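Local coordinates for hypothetical protein TTHA1785 (Thermus thermophilus, PDB 2EPG) that probably joins RNA ends carrying a 2',3'-cyclic or 3'-phosphate to 5'-hydroxyl RNA ends, using GTP and manganese, at residues 317-322 and 329-334. Residues are numbered along the deposited sequence; the frame is centred on the assembly and turned at random.
Sequences EAFEKV and HGLRVL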
loop_
_atom_site.group_PDB
_atom_site.type_symbol
_atom_site.label_atom_id
_atom_site.label_comp_id
_atom_site.label_asym_id
_atom_site.label_seq_id
_atom_site.Cartn_x
_atom_site.Cartn_y
_atom_site.Cartn_z
ATOM N N GLU A 317 -19.008 -13.364 3.361
ATOM C CA GLU A 317 -19.735 -14.603 3.069
ATOM C C GLU A 317 -19.220 -15.764 3.908
ATOM O O GLU A 317 -19.982 -16.643 4.304
ATOM C CB GLU A 317 -19.637 -14.969 1.586
ATOM C CG GLU A 317 -20.245 -13.929 0.651
ATOM C CD GLU A 317 -20.221 -14.366 -0.813
ATOM O OE1 GLU A 317 -19.244 -15.044 -1.212
ATOM O OE2 GLU A 317 -21.168 -14.017 -1.556
ATOM N N ALA A 318 -17.928 -15.770 4.188
ATOM C CA ALA A 318 -17.370 -16.835 4.997
ATOM C C ALA A 318 -17.835 -16.727 6.452
ATOM O O ALA A 318 -18.151 -17.738 7.073
ATOM C CB ALA A 318 -15.851 -16.812 4.920
ATOM N N PHE A 319 -17.897 -15.516 7.003
ATOM C CA PHE A 319 -18.332 -15.381 8.395
ATOM C C PHE A 319 -19.775 -15.848 8.520
ATOM O O PHE A 319 -20.121 -16.601 9.429
ATOM C CB PHE A 319 -18.211 -13.930 8.880
ATOM C CG PHE A 319 -16.837 -13.568 9.397
ATOM C CD1 PHE A 319 -16.641 -13.288 10.745
ATOM C CD2 PHE A 319 -15.744 -13.496 8.537
ATOM C CE1 PHE A 319 -15.368 -12.935 11.240
ATOM C CE2 PHE A 319 -14.472 -13.148 9.019
ATOM C CZ PHE A 319 -14.288 -12.868 10.371
ATOM N N GLU A 320 -20.606 -15.413 7.585
ATOM C CA GLU A 320 -22.010 -15.783 7.582
ATOM C C GLU A 320 -22.213 -17.298 7.392
ATOM O O GLU A 320 -23.068 -17.900 8.030
ATOM C CB GLU A 320 -22.732 -14.994 6.490
ATOM C CG GLU A 320 -22.893 -13.538 6.833
ATOM C CD GLU A 320 -23.067 -12.656 5.619
ATOM O OE1 GLU A 320 -23.368 -13.197 4.534
ATOM O OE2 GLU A 320 -22.903 -11.419 5.755
ATOM N N LYS A 321 -21.413 -17.907 6.524
ATOM C CA LYS A 321 -21.511 -19.338 6.265
ATOM C C LYS A 321 -21.317 -20.148 7.554
ATOM O O LYS A 321 -21.922 -21.205 7.727
ATOM C CB LYS A 321 -20.463 -19.740 5.216
ATOM C CG LYS A 321 -20.756 -21.030 4.460
ATOM C CD LYS A 321 -20.499 -22.243 5.324
ATOM C CE LYS A 321 -20.778 -23.538 4.574
ATOM N NZ LYS A 321 -20.605 -24.729 5.464
ATOM N N VAL A 322 -20.488 -19.651 8.470
ATOM C CA VAL A 322 -20.249 -20.374 9.715
ATOM C C VAL A 322 -21.134 -19.942 10.877
ATOM O O VAL A 322 -20.878 -20.317 12.022
ATOM C CB VAL A 322 -18.783 -20.279 10.164
ATOM C CG1 VAL A 322 -17.878 -20.934 9.114
ATOM C CG2 VAL A 322 -18.402 -18.824 10.384
ATOM N N HIS A 329 -21.507 -10.093 12.860
ATOM C CA HIS A 329 -20.140 -9.741 12.514
ATOM C C HIS A 329 -19.900 -8.276 12.208
ATOM O O HIS A 329 -18.830 -7.768 12.498
ATOM C CB HIS A 329 -19.616 -10.647 11.385
ATOM C CG HIS A 329 -20.255 -10.427 10.047
ATOM N ND1 HIS A 329 -20.173 -9.231 9.365
ATOM C CD2 HIS A 329 -20.911 -11.282 9.224
ATOM C CE1 HIS A 329 -20.744 -9.360 8.180
ATOM N NE2 HIS A 329 -21.200 -10.595 8.069
ATOM N N GLY A 330 -20.899 -7.595 11.656
ATOM C CA GLY A 330 -20.748 -6.187 11.325
ATOM C C GLY A 330 -19.387 -5.824 10.744
ATOM O O GLY A 330 -18.802 -4.829 11.155
ATOM N N LEU A 331 -18.892 -6.623 9.794
ATOM C CA LEU A 331 -17.594 -6.382 9.162
ATOM C C LEU A 331 -17.563 -5.137 8.266
ATOM O O LEU A 331 -17.996 -5.165 7.116
ATOM C CB LEU A 331 -17.178 -7.614 8.355
ATOM C CG LEU A 331 -16.588 -8.748 9.201
ATOM C CD1 LEU A 331 -16.735 -10.094 8.484
ATOM C CD2 LEU A 331 -15.117 -8.430 9.488
ATOM N N ARG A 332 -17.046 -4.038 8.796
ATOM C CA ARG A 332 -16.992 -2.812 8.018
ATOM C C ARG A 332 -15.572 -2.532 7.590
ATOM O O ARG A 332 -14.631 -3.011 8.222
ATOM C CB ARG A 332 -17.497 -1.625 8.841
ATOM C CG ARG A 332 -18.885 -1.803 9.436
ATOM C CD ARG A 332 -19.285 -0.547 10.186
ATOM N NE ARG A 332 -20.413 -0.757 11.088
ATOM C CZ ARG A 332 -20.851 0.164 11.944
ATOM N NH1 ARG A 332 -21.885 -0.099 12.740
ATOM N NH2 ARG A 332 -20.248 1.353 12.001
ATOM N N VAL A 333 -15.424 -1.757 6.517
ATOM C CA VAL A 333 -14.108 -1.377 6.047
ATOM C C VAL A 333 -13.614 -0.244 6.961
ATOM O O VAL A 333 -14.220 0.830 7.011
ATOM C CB VAL A 333 -14.163 -0.863 4.592
ATOM C CG1 VAL A 333 -12.788 -0.374 4.161
ATOM C CG2 VAL A 333 -14.660 -2.001 3.648
ATOM N N LEU A 334 -12.548 -0.498 7.715
ATOM C CA LEU A 334 -11.976 0.529 8.574
ATOM C C LEU A 334 -11.233 1.444 7.602
ATOM O O LEU A 334 -11.455 2.659 7.573
ATOM C CB LEU A 334 -11.030 -0.109 9.594
ATOM C CG LEU A 334 -10.492 0.826 10.683
ATOM C CD1 LEU A 334 -10.132 0.006 11.910
ATOM C CD2 LEU A 334 -9.288 1.611 10.149
#
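Both ring nitrogens of His-329 are used at once: NE2 donates to the carboxylate of Glu-320, while ND1 accepts the backbone N-H of Leu-331. This His-carboxylate hydrogen bond spans a helix-to-strand connection of the RtcB fold, where the long helix 288-321 ends and the chain passes through the short helix 326-329 into strand 332-347. NE2 of His-329 lies 3.0 Å from OE2 of Glu-320, and the N-H points almost straight at it (168°). The oxygen is met on its anti side, somewhat out of the carboxylate plane, with carboxylate and imidazole planes only 16° apart. Glu-320 reaches the ring with an extended chain beyond CG, and its CG lies at the ring edge, 3.6 Å from NE2 of His-329. On the other side of the imidazole, N of Leu-331 sits 2.9 Å from ND1 of His-329, again in the ring plane. The pattern is consistent with a proton on NE2 and a bare ND1, and the two bonds together fix the rotation of the ring. CG of His-329 lies between its own backbone N and carbonyl carbon, which, with the ring's turn about CB-CG, brings ND1 to the N-H of Leu-331. A phenylalanine in its place would probably leave the Glu-320 carboxylate without its donor and the Leu-331 N-H without its acceptor. Alongside this polar link, Phe-319 and Leu-331 make a buried apolar contact. Both also touch Val-243 of strand 240-247, and Leu-130 of helix 127-137 meets Phe-319. One methyl serves both rings: CD1 of Leu-331 lies over one face of the imidazole, toward its rim, and makes a CH-pi contact with the Phe-319 ring, 3.6 Å from its centroid and 15° off the normal.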